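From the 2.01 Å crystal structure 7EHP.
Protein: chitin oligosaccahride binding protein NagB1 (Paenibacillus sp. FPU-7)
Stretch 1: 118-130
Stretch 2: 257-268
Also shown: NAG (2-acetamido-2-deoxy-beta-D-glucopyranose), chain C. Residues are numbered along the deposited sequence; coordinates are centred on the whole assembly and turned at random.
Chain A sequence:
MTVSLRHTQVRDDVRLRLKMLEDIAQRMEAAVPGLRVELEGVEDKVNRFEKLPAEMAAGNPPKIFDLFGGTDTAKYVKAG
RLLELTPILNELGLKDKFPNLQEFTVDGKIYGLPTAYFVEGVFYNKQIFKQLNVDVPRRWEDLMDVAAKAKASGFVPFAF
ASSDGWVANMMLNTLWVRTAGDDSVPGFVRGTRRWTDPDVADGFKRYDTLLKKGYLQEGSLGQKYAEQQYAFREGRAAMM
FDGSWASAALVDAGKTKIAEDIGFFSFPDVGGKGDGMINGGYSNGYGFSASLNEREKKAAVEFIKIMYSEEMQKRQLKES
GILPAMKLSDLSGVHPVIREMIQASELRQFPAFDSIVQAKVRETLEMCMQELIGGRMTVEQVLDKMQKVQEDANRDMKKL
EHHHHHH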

# COMPACT_ATOMS: atom_id res chain seq x y z
N PHE A 118 -5.69 2.15 4.15
CA PHE A 118 -5.40 2.44 2.75
C PHE A 118 -6.52 1.89 1.88
O PHE A 118 -7.18 0.91 2.25
CB PHE A 118 -4.03 1.85 2.32
CG PHE A 118 -4.07 0.40 1.89
CD1 PHE A 118 -4.37 0.05 0.58
CD2 PHE A 118 -3.79 -0.61 2.80
CE1 PHE A 118 -4.42 -1.30 0.19
CE2 PHE A 118 -3.83 -1.94 2.43
CZ PHE A 118 -4.14 -2.29 1.12
N VAL A 119 -6.75 2.54 0.74
CA VAL A 119 -7.39 1.92 -0.43
C VAL A 119 -6.49 2.15 -1.63
O VAL A 119 -5.71 3.10 -1.67
CB VAL A 119 -8.82 2.46 -0.74
CG1 VAL A 119 -9.84 1.96 0.26
CG2 VAL A 119 -8.84 3.99 -0.80
N GLU A 120 -6.60 1.28 -2.62
CA GLU A 120 -5.96 1.46 -3.91
C GLU A 120 -7.03 1.55 -4.98
O GLU A 120 -7.96 0.74 -4.99
CB GLU A 120 -5.01 0.32 -4.23
CG GLU A 120 -3.75 0.32 -3.42
CD GLU A 120 -2.81 -0.80 -3.81
OE1 GLU A 120 -2.93 -1.34 -4.94
OE2 GLU A 120 -1.95 -1.15 -2.96
N GLY A 121 -6.91 2.52 -5.86
CA GLY A 121 -7.85 2.64 -6.96
C GLY A 121 -7.32 3.65 -7.95
O GLY A 121 -6.11 3.88 -8.01
N VAL A 122 -8.21 4.30 -8.69
CA VAL A 122 -7.83 5.13 -9.81
C VAL A 122 -8.01 6.58 -9.41
O VAL A 122 -9.13 7.04 -9.17
CB VAL A 122 -8.66 4.80 -11.06
CG1 VAL A 122 -8.17 5.59 -12.26
CG2 VAL A 122 -8.61 3.29 -11.32
N PHE A 123 -6.89 7.30 -9.31
CA PHE A 123 -6.93 8.75 -9.31
C PHE A 123 -7.23 9.25 -10.71
O PHE A 123 -6.76 8.68 -11.71
CB PHE A 123 -5.59 9.33 -8.83
CG PHE A 123 -5.31 9.07 -7.35
CD1 PHE A 123 -4.85 7.84 -6.93
CD2 PHE A 123 -5.49 10.08 -6.41
CE1 PHE A 123 -4.59 7.58 -5.60
CE2 PHE A 123 -5.22 9.83 -5.06
CZ PHE A 123 -4.76 8.58 -4.67
N TYR A 124 -7.99 10.34 -10.82
CA TYR A 124 -8.23 10.85 -12.17
C TYR A 124 -8.29 12.37 -12.16
O TYR A 124 -8.48 13.01 -11.12
CB TYR A 124 -9.49 10.23 -12.79
CG TYR A 124 -10.81 10.77 -12.25
CD1 TYR A 124 -11.24 10.47 -10.95
CD2 TYR A 124 -11.63 11.56 -13.07
CE1 TYR A 124 -12.44 10.96 -10.47
CE2 TYR A 124 -12.83 12.05 -12.60
CZ TYR A 124 -13.23 11.75 -11.31
OH TYR A 124 -14.44 12.24 -10.88
N ASN A 125 -8.10 12.94 -13.34
CA ASN A 125 -8.12 14.38 -13.53
C ASN A 125 -9.49 14.78 -14.07
O ASN A 125 -9.82 14.49 -15.22
CB ASN A 125 -6.98 14.81 -14.46
CG ASN A 125 -6.92 16.30 -14.67
OD1 ASN A 125 -7.94 16.99 -14.63
ND2 ASN A 125 -5.70 16.83 -14.88
N LYS A 126 -10.28 15.45 -13.23
CA LYS A 126 -11.64 15.86 -13.60
C LYS A 126 -11.63 16.81 -14.79
O LYS A 126 -12.58 16.81 -15.59
CB LYS A 126 -12.33 16.52 -12.41
CG LYS A 126 -12.78 15.58 -11.28
CD LYS A 126 -12.99 16.39 -9.99
CE LYS A 126 -14.09 15.82 -9.12
NZ LYS A 126 -13.93 14.36 -8.92
N GLN A 127 -10.58 17.62 -14.94
CA GLN A 127 -10.54 18.55 -16.07
C GLN A 127 -10.16 17.86 -17.38
O GLN A 127 -10.65 18.26 -18.45
CB GLN A 127 -9.59 19.72 -15.76
CG GLN A 127 -9.15 20.54 -16.98
CD GLN A 127 -10.29 21.34 -17.63
OE1 GLN A 127 -11.20 21.83 -16.95
NE2 GLN A 127 -10.23 21.46 -18.95
N ILE A 128 -9.31 16.83 -17.33
CA ILE A 128 -9.04 16.06 -18.54
C ILE A 128 -10.29 15.29 -18.97
O ILE A 128 -10.62 15.23 -20.16
CB ILE A 128 -7.83 15.14 -18.36
CG1 ILE A 128 -6.54 15.96 -18.25
CG2 ILE A 128 -7.66 14.23 -19.57
CD1 ILE A 128 -5.32 15.11 -17.89
N PHE A 129 -11.01 14.70 -18.00
CA PHE A 129 -12.24 13.99 -18.35
C PHE A 129 -13.26 14.93 -18.98
O PHE A 129 -13.91 14.58 -19.97
CB PHE A 129 -12.84 13.31 -17.12
CG PHE A 129 -12.25 11.96 -16.82
CD1 PHE A 129 -10.89 11.72 -16.98
CD2 PHE A 129 -13.05 10.93 -16.34
CE1 PHE A 129 -10.35 10.48 -16.69
CE2 PHE A 129 -12.53 9.69 -16.05
CZ PHE A 129 -11.17 9.46 -16.23
N LYS A 130 -13.39 16.15 -18.44
CA LYS A 130 -14.26 17.15 -19.06
C LYS A 130 -13.84 17.43 -20.49
O LYS A 130 -14.67 17.46 -21.41
CB LYS A 130 -14.23 18.44 -18.23
CG LYS A 130 -15.04 19.61 -18.79
CD LYS A 130 -14.67 20.95 -18.09
CE LYS A 130 -15.37 22.16 -18.73
NZ LYS A 130 -15.46 22.04 -20.21
N LYS A 257 -0.45 21.35 -10.85
CA LYS A 257 -1.32 22.12 -11.72
C LYS A 257 -2.78 21.96 -11.32
O LYS A 257 -3.53 22.94 -11.25
CB LYS A 257 -1.14 21.66 -13.17
CG LYS A 257 0.27 21.79 -13.69
CD LYS A 257 0.40 21.18 -15.07
CE LYS A 257 1.81 21.38 -15.62
NZ LYS A 257 2.84 20.70 -14.79
N ILE A 258 -3.17 20.73 -11.00
CA ILE A 258 -4.53 20.25 -11.14
C ILE A 258 -5.12 19.84 -9.78
O ILE A 258 -5.84 18.85 -9.69
CB ILE A 258 -4.54 19.07 -12.13
CG1 ILE A 258 -3.64 17.95 -11.59
CG2 ILE A 258 -4.07 19.51 -13.52
CD1 ILE A 258 -3.94 16.58 -12.14
N ALA A 259 -4.84 20.63 -8.74
CA ALA A 259 -5.10 20.18 -7.37
C ALA A 259 -6.60 19.94 -7.11
O ALA A 259 -6.98 18.88 -6.61
CB ALA A 259 -4.54 21.21 -6.38
N GLU A 260 -7.45 20.91 -7.43
CA GLU A 260 -8.86 20.75 -7.07
C GLU A 260 -9.61 19.82 -8.02
O GLU A 260 -10.61 19.21 -7.63
CB GLU A 260 -9.56 22.11 -7.02
CG GLU A 260 -10.88 22.13 -6.24
CD GLU A 260 -10.77 21.66 -4.78
OE1 GLU A 260 -11.84 21.45 -4.16
OE2 GLU A 260 -9.64 21.53 -4.24
N ASP A 261 -9.17 19.69 -9.26
CA ASP A 261 -9.86 18.78 -10.16
C ASP A 261 -9.26 17.38 -10.15
O ASP A 261 -9.38 16.64 -11.14
CB ASP A 261 -9.94 19.39 -11.57
CG ASP A 261 -8.62 19.97 -12.03
OD1 ASP A 261 -7.58 19.32 -11.81
OD2 ASP A 261 -8.61 21.09 -12.58
N ILE A 262 -8.63 16.97 -9.03
CA ILE A 262 -8.17 15.60 -8.84
C ILE A 262 -9.27 14.81 -8.14
O ILE A 262 -9.78 15.23 -7.09
CB ILE A 262 -6.87 15.54 -8.03
CG1 ILE A 262 -5.67 15.88 -8.91
CG2 ILE A 262 -6.66 14.12 -7.48
CD1 ILE A 262 -4.37 16.05 -8.14
N GLY A 263 -9.63 13.65 -8.70
CA GLY A 263 -10.62 12.78 -8.10
C GLY A 263 -10.15 11.34 -7.96
O GLY A 263 -8.99 11.02 -8.20
N PHE A 264 -11.06 10.45 -7.60
CA PHE A 264 -10.70 9.06 -7.30
C PHE A 264 -11.94 8.21 -7.51
O PHE A 264 -13.02 8.59 -7.06
CB PHE A 264 -10.18 8.94 -5.86
CG PHE A 264 -9.83 7.53 -5.44
CD1 PHE A 264 -10.80 6.65 -4.99
CD2 PHE A 264 -8.51 7.10 -5.46
CE1 PHE A 264 -10.47 5.36 -4.61
CE2 PHE A 264 -8.17 5.81 -5.09
CZ PHE A 264 -9.15 4.94 -4.64
N PHE A 265 -11.79 7.06 -8.18
CA PHE A 265 -12.88 6.11 -8.25
C PHE A 265 -12.35 4.68 -8.14
O PHE A 265 -11.20 4.40 -8.48
CB PHE A 265 -13.72 6.28 -9.54
CG PHE A 265 -12.93 6.21 -10.82
CD1 PHE A 265 -12.66 4.99 -11.42
CD2 PHE A 265 -12.49 7.36 -11.44
CE1 PHE A 265 -11.93 4.93 -12.60
CE2 PHE A 265 -11.77 7.31 -12.62
CZ PHE A 265 -11.49 6.09 -13.20
N SER A 266 -13.21 3.79 -7.66
CA SER A 266 -12.88 2.37 -7.64
C SER A 266 -12.73 1.85 -9.07
O SER A 266 -13.36 2.35 -10.01
CB SER A 266 -13.96 1.59 -6.90
OG SER A 266 -13.70 0.20 -6.94
N PHE A 267 -11.85 0.86 -9.24
CA PHE A 267 -11.54 0.35 -10.57
C PHE A 267 -12.80 -0.20 -11.23
O PHE A 267 -13.59 -0.87 -10.56
CB PHE A 267 -10.48 -0.75 -10.48
CG PHE A 267 -9.91 -1.12 -11.80
CD1 PHE A 267 -8.88 -0.37 -12.36
CD2 PHE A 267 -10.43 -2.19 -12.51
CE1 PHE A 267 -8.36 -0.72 -13.61
CE2 PHE A 267 -9.93 -2.54 -13.75
CZ PHE A 267 -8.90 -1.80 -14.31
N PRO A 268 -13.01 0.04 -12.52
CA PRO A 268 -14.21 -0.47 -13.20
C PRO A 268 -14.44 -1.96 -12.97
O PRO A 268 -13.51 -2.75 -12.80
CB PRO A 268 -13.93 -0.17 -14.67
CG PRO A 268 -13.08 1.05 -14.63
CD PRO A 268 -12.18 0.85 -13.44
C1 NAG C . 2.68 -0.17 0.09
C2 NAG C . 3.52 -1.42 -0.14
C3 NAG C . 2.71 -2.45 -0.92
C4 NAG C . 1.41 -2.75 -0.18
C5 NAG C . 0.64 -1.45 0.07
C6 NAG C . -0.62 -1.65 0.88
C7 NAG C . 5.97 -1.44 -0.30
C8 NAG C . 7.15 -1.08 -1.13
N2 NAG C . 4.77 -1.12 -0.82
O3 NAG C . 3.48 -3.64 -1.04
O4 NAG C . 0.59 -3.62 -0.95
O5 NAG C . 1.46 -0.51 0.78
O6 NAG C . -0.37 -2.35 2.09
O7 NAG C . 6.09 -2.01 0.79

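Strands 118-125 and 262-265 run antiparallel, their axes at 149°, and bury 836 Å² between the two stretches. Two reciprocal pairs fix the register: Val122 N donates to Phe265 O (3.0 Å) and Phe265 N to Val122 O (2.8 Å), while Tyr124 N donates to Gly263 O (2.9 Å) and Gly263 N to Tyr124 O (2.8 Å, 177° at the hydrogen). Lys126 N extends the ladder to Asp261 O at 2.6 Å.

Phe264 covers most, 109 Å². With chi1 at 178° (t), its ring edge meets the face of Phe123, planes at 85° and centroids 5.2 Å apart. Its ring also lies along the earlier part of the first strand, CZ standing 3.5 Å from Gly121 N. Glycine suits that place: an ideal CB on Gly121 would sit 2.6 Å from Phe264 CZ, a clash.

Val122 (94 Å²) and Phe265 (93 Å²) share the other face of the sheet. Val122 CB lies 3.9 Å from the Phe265 ring centroid, 23° off its normal, a CH-pi contact that compact, branched valine fills well. Tyr124 CD1 approaches Phe265 CD2 at 3.4 Å, the rings inclined at 58°. Gly263 leaves room here too, since an ideal CB would come within 2.5 Å of both Tyr124 CE1 and Lys126 NZ.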